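Local coordinates for glycosylation Associate Protein 2 (Streptococcus agalactiae serotype V, PDB 6OYC), which probably assists, as one component of the Gap123 complex of the accessory Sec system, the glycosylation and secretion of a streptococcal surface glycoprotein, at residues H282-Y287 / M324-P329; F304-G309 / R330-A335. All coordinates share one frame; numbering follows the deposited sequence.

In the fold
Contact 1 (282-287 with 324-329) is a buried antiparallel strand pair in the eight-stranded mixed sheet, and contact 2 (304-309 with 330-335) joins loops that follow strands 297-301 and 323-327 of that sheet. Their centres lie about 10 Å apart. Residues 324-335 run without a break from one contact into the other, and Asp328 OD2 lies 2.8 Å from Ala335 N, seven residues further along, a probable hydrogen bond. Cys327 CB also packs against Gly309 O at 3.3 Å. The Phe304 side chain comes close to, but makes no contact with, a Ser371-His491-Asp461 arrangement resembling a catalytic triad with Ser371 on a nucleophile elbow; a catalytic role is unconfirmed.

Contact 1: residues H282-Y287 / M324-P329; sequences HEFMTY and MLICDP
Met285 and Cys327 form a hydrogen-bonded antiparallel pair: Met285 N to Cys327 O and Cys327 N to Met285 O both measure 3.2 Å. Tyr287 and Leu325 form a second such pair, with Leu325 N to Tyr287 O at 2.7 Å. Thr286 and Ile326 lie between them as a non-hydrogen-bonded pair, where Thr286 CA comes within 3.1 Å of Leu325 O in a CA-H...O contact. The axes of the short segments 283-287 and 324-327 come within 4.6 Å, with their N-to-C directions 164° apart, close to antiparallel.

From Met285 CB, 3.8 Å from Cys327 SG, the chain runs on to CG, which stands beside the backbone N (chi1 -74°); a bend at chi2 (78°) turns SD over to Pro329, whose CG is 3.9 Å away, and the terminal CE stays near that same ring carbon. Tyr287 and Leu325 share this face of the sheet, side by side and pointing the same way, with ring atom CD2 meeting methyl CD1. On the other face the extended Met324 chain brings CE to 3.6 Å from Thr286 CG2, while Thr286 OG1 is hydrogen-bonded to His276. Phe284 presents CD2 to Ile326 CG2 and packs on helix 341-358.

Past the strand end, Pro329 CD approaches Glu283 O, a carbonyl that accepts a hydrogen bond from Tyr343 OH. The Glu283 carboxylate forms salt bridges with Arg275 and Arg260. Strand 274-277 continues the sheet beyond 283-289, and strand 297-301 runs parallel to 323-327 beyond it: an antiparallel edge leading into a parallel core, as in the alpha/beta-hydrolase fold.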
ATOM      1  N   HIS B 282      -0.120  12.258  -5.546  1.00 36.31           N
ATOM      2  CA  HIS B 282      -0.509  10.933  -5.995  1.00 34.23           C
ATOM      3  C   HIS B 282       0.390   9.907  -5.335  1.00 34.31           C
ATOM      4  O   HIS B 282       1.616  10.022  -5.405  1.00 36.32           O
ATOM      5  CB  HIS B 282      -0.395  10.828  -7.515  1.00 36.53           C
ATOM      6  CG  HIS B 282      -1.564  11.400  -8.241  1.00 37.54           C
ATOM      7  ND1 HIS B 282      -1.742  11.245  -9.598  1.00 39.41           N
ATOM      8  CD2 HIS B 282      -2.616  12.134  -7.801  1.00 41.36           C
ATOM      9  CE1 HIS B 282      -2.858  11.855  -9.963  1.00 39.32           C
ATOM     10  NE2 HIS B 282      -3.406  12.403  -8.891  1.00 41.64           N
ATOM     11  N   GLU B 283      -0.215   8.909  -4.689  1.00 32.28           N
ATOM     12  CA  GLU B 283       0.514   7.904  -3.940  1.00 31.90           C
ATOM     13  C   GLU B 283       0.460   6.547  -4.627  1.00 35.09           C
ATOM     14  O   GLU B 283      -0.475   6.239  -5.373  1.00 30.99           O
ATOM     15  CB  GLU B 283      -0.038   7.731  -2.518  1.00 30.34           C
ATOM     16  CG  GLU B 283      -0.282   9.032  -1.755  1.00 35.11           C
ATOM     17  CD  GLU B 283      -1.220   8.841  -0.560  1.00 31.38           C
ATOM     18  OE1 GLU B 283      -0.755   8.830   0.601  1.00 30.04           O
ATOM     19  OE2 GLU B 283      -2.431   8.690  -0.789  1.00 31.79           O
ATOM     20  N   PHE B 284       1.487   5.741  -4.345  1.00 31.09           N
ATOM     21  CA  PHE B 284       1.389   4.293  -4.371  1.00 32.81           C
ATOM     22  C   PHE B 284       2.107   3.769  -3.141  1.00 32.67           C
ATOM     23  O   PHE B 284       2.921   4.467  -2.524  1.00 36.49           O
ATOM     24  CB  PHE B 284       1.975   3.660  -5.667  1.00 36.34           C
ATOM     25  CG  PHE B 284       3.469   3.879  -5.869  1.00 34.69           C
ATOM     26  CD1 PHE B 284       3.948   5.041  -6.475  1.00 32.78           C
ATOM     27  CD2 PHE B 284       4.392   2.896  -5.502  1.00 35.10           C
ATOM     28  CE1 PHE B 284       5.317   5.226  -6.681  1.00 35.26           C
ATOM     29  CE2 PHE B 284       5.766   3.072  -5.711  1.00 28.90           C
ATOM     30  CZ  PHE B 284       6.228   4.234  -6.293  1.00 31.67           C
ATOM     31  N   MET B 285       1.797   2.535  -2.776  1.00 30.59           N
ATOM     32  CA  MET B 285       2.444   1.911  -1.635  1.00 33.56           C
ATOM     33  C   MET B 285       3.087   0.598  -2.060  1.00 32.68           C
ATOM     34  O   MET B 285       2.654  -0.047  -3.021  1.00 32.91           O
ATOM     35  CB  MET B 285       1.455   1.669  -0.490  1.00 31.40           C
ATOM     36  CG  MET B 285       1.084   2.950   0.220  1.00 33.15           C
ATOM     37  SD  MET B 285      -0.104   3.888  -0.725  1.00 35.32           S
ATOM     38  CE  MET B 285      -0.528   5.145   0.501  1.00 33.00           C
ATOM     39  N   THR B 286       4.117   0.195  -1.329  1.00 32.75           N
ATOM     40  CA  THR B 286       4.790  -1.058  -1.613  1.00 33.85           C
ATOM     41  C   THR B 286       4.990  -1.820  -0.319  1.00 34.28           C
ATOM     42  O   THR B 286       5.204  -1.233   0.741  1.00 36.83           O
ATOM     43  CB  THR B 286       6.156  -0.828  -2.317  1.00 34.14           C
ATOM     44  OG1 THR B 286       6.997  -0.032  -1.479  1.00 33.84           O
ATOM     45  CG2 THR B 286       5.970  -0.112  -3.652  1.00 31.13           C
ATOM     46  N   TYR B 287       4.907  -3.140  -0.414  1.00 39.37           N
ATOM     47  CA  TYR B 287       5.273  -4.015   0.686  1.00 36.31           C
ATOM     48  C   TYR B 287       6.290  -5.023   0.176  1.00 36.81           C
ATOM     49  O   TYR B 287       6.126  -5.575  -0.915  1.00 37.10           O
ATOM     50  CB  TYR B 287       4.057  -4.745   1.260  1.00 35.95           C
ATOM     51  CG  TYR B 287       4.473  -5.686   2.361  1.00 36.23           C
ATOM     52  CD1 TYR B 287       4.811  -5.195   3.607  1.00 30.96           C
ATOM     53  CD2 TYR B 287       4.588  -7.055   2.134  1.00 36.92           C
ATOM     54  CE1 TYR B 287       5.214  -6.021   4.606  1.00 34.04           C
ATOM     55  CE2 TYR B 287       4.997  -7.905   3.130  1.00 34.92           C
ATOM     56  CZ  TYR B 287       5.310  -7.380   4.366  1.00 37.57           C
ATOM     57  OH  TYR B 287       5.715  -8.206   5.375  1.00 36.16           O
ATOM     58  N   MET B 324       7.009  -8.718  -3.519  1.00 37.67           N
ATOM     59  CA  MET B 324       6.681  -7.314  -3.391  1.00 40.65           C
ATOM     60  C   MET B 324       5.219  -7.143  -3.767  1.00 39.69           C
ATOM     61  O   MET B 324       4.739  -7.784  -4.710  1.00 38.25           O
ATOM     62  CB  MET B 324       7.578  -6.469  -4.287  1.00 40.64           C
ATOM     63  CG  MET B 324       7.582  -4.993  -3.995  1.00 37.08           C
ATOM     64  SD  MET B 324       8.801  -4.188  -5.058  1.00 43.98           S
ATOM     65  CE  MET B 324       8.373  -2.454  -4.867  1.00 39.10           C
ATOM     66  N   LEU B 325       4.506  -6.317  -3.002  1.00 38.99           N
ATOM     67  CA  LEU B 325       3.144  -5.917  -3.335  1.00 38.17           C
ATOM     68  C   LEU B 325       3.109  -4.429  -3.652  1.00 33.95           C
ATOM     69  O   LEU B 325       3.838  -3.637  -3.049  1.00 34.60           O
ATOM     70  CB  LEU B 325       2.181  -6.225  -2.195  1.00 37.46           C
ATOM     71  CG  LEU B 325       2.363  -7.567  -1.492  1.00 41.23           C
ATOM     72  CD1 LEU B 325       1.381  -7.654  -0.326  1.00 37.91           C
ATOM     73  CD2 LEU B 325       2.166  -8.727  -2.483  1.00 36.45           C
ATOM     74  N   ILE B 326       2.267  -4.054  -4.609  1.00 35.04           N
ATOM     75  CA  ILE B 326       2.099  -2.673  -5.050  1.00 31.70           C
ATOM     76  C   ILE B 326       0.602  -2.412  -5.170  1.00 35.24           C
ATOM     77  O   ILE B 326      -0.114  -3.184  -5.819  1.00 39.18           O
ATOM     78  CB  ILE B 326       2.812  -2.409  -6.394  1.00 34.26           C
ATOM     79  CG1 ILE B 326       4.161  -3.154  -6.445  1.00 36.52           C
ATOM     80  CG2 ILE B 326       2.989  -0.912  -6.641  1.00 31.70           C
ATOM     81  CD1 ILE B 326       5.096  -2.703  -7.539  1.00 37.87           C
ATOM     82  N   CYS B 327       0.129  -1.335  -4.549  1.00 31.54           N
ATOM     83  CA  CYS B 327      -1.268  -0.933  -4.658  1.00 34.31           C
ATOM     84  C   CYS B 327      -1.348   0.561  -4.954  1.00 34.20           C
ATOM     85  O   CYS B 327      -0.417   1.322  -4.673  1.00 32.97           O
ATOM     86  CB  CYS B 327      -2.058  -1.252  -3.384  1.00 31.21           C
ATOM     87  SG  CYS B 327      -1.513  -0.289  -1.957  1.00 38.37           S
ATOM     88  N   ASP B 328      -2.473   0.960  -5.535  1.00 34.06           N
ATOM     89  CA  ASP B 328      -2.681   2.322  -6.032  1.00 35.71           C
ATOM     90  C   ASP B 328      -3.969   2.847  -5.413  1.00 33.60           C
ATOM     91  O   ASP B 328      -5.070   2.415  -5.816  1.00 35.62           O
ATOM     92  CB  ASP B 328      -2.738   2.327  -7.557  1.00 32.69           C
ATOM     93  CG  ASP B 328      -3.100   3.671  -8.136  1.00 37.28           C
ATOM     94  OD1 ASP B 328      -3.239   4.648  -7.367  1.00 36.63           O
ATOM     95  OD2 ASP B 328      -3.243   3.754  -9.384  1.00 35.78           O
ATOM     96  N   PRO B 329      -3.894   3.736  -4.429  1.00 33.09           N
ATOM     97  CA  PRO B 329      -5.101   4.155  -3.701  1.00 33.31           C
ATOM     98  C   PRO B 329      -5.832   5.351  -4.294  1.00 30.37           C
ATOM     99  O   PRO B 329      -6.719   5.880  -3.624  1.00 32.51           O
ATOM    100  CB  PRO B 329      -4.528   4.522  -2.324  1.00 32.71           C
ATOM    101  CG  PRO B 329      -3.190   5.163  -2.677  1.00 33.00           C
ATOM    102  CD  PRO B 329      -2.666   4.323  -3.851  1.00 33.82           C
TER

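Contact 2: residues F304-G309 / R330-A335; sequences FRSAEG and RLQGGA
Phe304 covers Gly333 where two loops meet, each following a strand of the alpha/beta-hydrolase-like sheet. The tight part is centred on this glycine. Gly333 CA sits over one face of the phenyl ring, 3.8 Å from its centroid and 22° off the normal, a CH-pi contact. Phe304 CG is anti to the backbone N (chi1 175°), and from there the ring extends over the glycine, with Phe304 CE2 3.5 Å from both N and CA of Gly333. A single backbone hydrogen bond joins the loops here: Arg305 N to Gly333 O, 2.9 Å and 165° at the hydrogen, in the carbonyl plane and on a lone pair. Phe413 adds an edge-to-face ring contact with Phe304.

The looser, solvent-facing side belongs to Ser306 and Gln332, both exposed. The extended Gln332 chain, which also touches a crystal neighbour and may be placed partly by the lattice, brings CD and OE1 to the edge of the Phe304 ring, with OE1 3.8 Å from CZ. Ser306 OG, 3.9 Å from Gln332 NE2 and not bonded to it, hydrogen-bonds a glycerol, probably from the crystallisation liquor. Arg305 turns back on its own loop, its NE donating to Ala307 O at 2.8 Å.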
ATOM      1  N   PHE B 304      -8.091  -3.431  -8.779  1.00 42.86           N
ATOM      2  CA  PHE B 304      -8.946  -2.315  -8.403  1.00 39.66           C
ATOM      3  C   PHE B 304      -9.691  -2.635  -7.109  1.00 44.11           C
ATOM      4  O   PHE B 304     -10.231  -3.733  -6.962  1.00 47.51           O
ATOM      5  CB  PHE B 304      -9.921  -2.034  -9.544  1.00 36.99           C
ATOM      6  CG  PHE B 304     -10.947  -0.965  -9.245  1.00 44.52           C
ATOM      7  CD1 PHE B 304     -12.110  -1.267  -8.537  1.00 42.68           C
ATOM      8  CD2 PHE B 304     -10.775   0.333  -9.716  1.00 41.00           C
ATOM      9  CE1 PHE B 304     -13.064  -0.296  -8.277  1.00 41.12           C
ATOM     10  CE2 PHE B 304     -11.729   1.317  -9.463  1.00 41.21           C
ATOM     11  CZ  PHE B 304     -12.877   0.995  -8.738  1.00 43.19           C
ATOM     12  N   ARG B 305      -9.740  -1.673  -6.176  1.00 42.56           N
ATOM     13  CA  ARG B 305     -10.426  -1.873  -4.899  1.00 43.51           C
ATOM     14  C   ARG B 305     -10.671  -0.525  -4.218  1.00 42.20           C
ATOM     15  O   ARG B 305      -9.729   0.243  -4.004  1.00 40.30           O
ATOM     16  CB  ARG B 305      -9.617  -2.813  -3.969  1.00 44.24           C
ATOM     17  CG  ARG B 305      -8.118  -2.408  -3.740  1.00 47.15           C
ATOM     18  CD  ARG B 305      -7.326  -3.385  -2.807  1.00 46.13           C
ATOM     19  NE  ARG B 305      -7.630  -3.265  -1.370  1.00 46.05           N
ATOM     20  CZ  ARG B 305      -7.486  -4.257  -0.478  1.00 49.42           C
ATOM     21  NH1 ARG B 305      -7.049  -5.449  -0.867  1.00 52.85           N
ATOM     22  NH2 ARG B 305      -7.785  -4.072   0.807  1.00 44.40           N
ATOM     23  N   SER B 306     -11.932  -0.255  -3.857  1.00 43.12           N
ATOM     24  CA  SER B 306     -12.276   0.981  -3.151  1.00 40.00           C
ATOM     25  C   SER B 306     -11.630   1.030  -1.774  1.00 39.50           C
ATOM     26  O   SER B 306     -11.098   2.065  -1.366  1.00 38.20           O
ATOM     27  CB  SER B 306     -13.797   1.124  -3.012  1.00 38.44           C
ATOM     28  OG  SER B 306     -14.438   0.907  -4.256  1.00 53.41           O
ATOM     29  N   ALA B 307     -11.703  -0.070  -1.028  1.00 40.43           N
ATOM     30  CA  ALA B 307     -11.028  -0.138   0.259  1.00 39.63           C
ATOM     31  C   ALA B 307      -9.526  -0.190   0.025  1.00 39.84           C
ATOM     32  O   ALA B 307      -9.045  -0.968  -0.803  1.00 42.22           O
ATOM     33  CB  ALA B 307     -11.493  -1.360   1.045  1.00 34.74           C
ATOM     34  N   GLU B 308      -8.783   0.646   0.735  1.00 35.93           N
ATOM     35  CA  GLU B 308      -7.364   0.765   0.438  1.00 38.82           C
ATOM     36  C   GLU B 308      -6.567  -0.403   1.029  1.00 39.02           C
ATOM     37  O   GLU B 308      -7.056  -1.156   1.876  1.00 40.80           O
ATOM     38  CB  GLU B 308      -6.844   2.110   0.946  1.00 35.26           C
ATOM     39  CG  GLU B 308      -7.645   3.266   0.377  1.00 33.01           C
ATOM     40  CD  GLU B 308      -6.969   4.611   0.573  1.00 34.69           C
ATOM     41  OE1 GLU B 308      -5.909   4.687   1.263  1.00 31.05           O
ATOM     42  OE2 GLU B 308      -7.512   5.602   0.031  1.00 33.85           O
ATOM     43  N   GLY B 309      -5.332  -0.554   0.557  1.00 37.48           N
ATOM     44  CA  GLY B 309      -4.413  -1.554   1.067  1.00 35.85           C
ATOM     45  C   GLY B 309      -3.929  -2.495  -0.024  1.00 36.30           C
ATOM     46  O   GLY B 309      -4.307  -2.391  -1.190  1.00 36.43           O
ATOM     47  N   ARG B 330      -5.488   5.805  -5.493  1.00 30.21           N
ATOM     48  CA  ARG B 330      -6.048   7.041  -6.025  1.00 32.00           C
ATOM     49  C   ARG B 330      -7.470   6.832  -6.547  1.00 33.84           C
ATOM     50  O   ARG B 330      -7.921   5.704  -6.775  1.00 35.68           O
ATOM     51  CB  ARG B 330      -5.148   7.595  -7.136  1.00 33.16           C
ATOM     52  CG  ARG B 330      -3.736   7.958  -6.650  1.00 34.62           C
ATOM     53  CD  ARG B 330      -2.778   8.227  -7.809  1.00 33.93           C
ATOM     54  NE  ARG B 330      -2.641   7.053  -8.672  1.00 35.96           N
ATOM     55  CZ  ARG B 330      -2.179   7.081  -9.920  1.00 36.67           C
ATOM     56  NH1 ARG B 330      -1.789   8.224 -10.469  1.00 33.65           N
ATOM     57  NH2 ARG B 330      -2.102   5.958 -10.624  1.00 35.39           N
ATOM     58  N   LEU B 331      -8.181   7.946  -6.710  1.00 33.45           N
ATOM     59  CA  LEU B 331      -9.498   8.005  -7.368  1.00 33.02           C
ATOM     60  C   LEU B 331     -10.489   7.143  -6.579  1.00 36.04           C
ATOM     61  O   LEU B 331     -10.507   7.207  -5.341  1.00 33.04           O
ATOM     62  CB  LEU B 331      -9.355   7.622  -8.809  1.00 35.14           C
ATOM     63  CG  LEU B 331      -8.575   8.583  -9.693  1.00 37.82           C
ATOM     64  CD1 LEU B 331      -8.879   8.304 -11.163  1.00 38.36           C
ATOM     65  CD2 LEU B 331      -8.881  10.032  -9.332  1.00 38.03           C
ATOM     66  N   GLN B 332     -11.320   6.337  -7.255  1.00 36.40           N
ATOM     67  CA  GLN B 332     -12.242   5.450  -6.547  1.00 36.29           C
ATOM     68  C   GLN B 332     -11.529   4.218  -5.988  1.00 36.39           C
ATOM     69  O   GLN B 332     -11.594   3.944  -4.785  1.00 33.75           O
ATOM     70  CB  GLN B 332     -13.398   5.015  -7.461  1.00 36.94           C
ATOM     71  CG  GLN B 332     -14.518   4.319  -6.665  1.00 43.10           C
ATOM     72  CD  GLN B 332     -15.551   3.597  -7.539  1.00 53.46           C
ATOM     73  OE1 GLN B 332     -15.516   3.667  -8.768  1.00 53.61           O
ATOM     74  NE2 GLN B 332     -16.483   2.906  -6.894  1.00 58.45           N
ATOM     75  N   GLY B 333     -10.877   3.441  -6.849  1.00 37.65           N
ATOM     76  CA  GLY B 333     -10.261   2.209  -6.393  1.00 35.69           C
ATOM     77  C   GLY B 333      -8.936   1.910  -7.072  1.00 37.82           C
ATOM     78  O   GLY B 333      -8.527   0.749  -7.166  1.00 37.24           O
ATOM     79  N   GLY B 334      -8.266   2.951  -7.549  1.00 35.31           N
ATOM     80  CA  GLY B 334      -6.997   2.802  -8.237  1.00 33.57           C
ATOM     81  C   GLY B 334      -7.070   3.493  -9.583  1.00 36.39           C
ATOM     82  O   GLY B 334      -8.147   3.695 -10.149  1.00 39.31           O
ATOM     83  N   ALA B 335      -5.900   3.880 -10.103  1.00 34.81           N
ATOM     84  CA  ALA B 335      -5.814   4.532 -11.400  1.00 34.30           C
ATOM     85  C   ALA B 335      -4.742   3.874 -12.270  1.00 37.61           C
ATOM     86  O   ALA B 335      -4.046   4.546 -13.047  1.00 35.49           O
ATOM     87  CB  ALA B 335      -5.562   6.034 -11.243  1.00 31.70           C
TER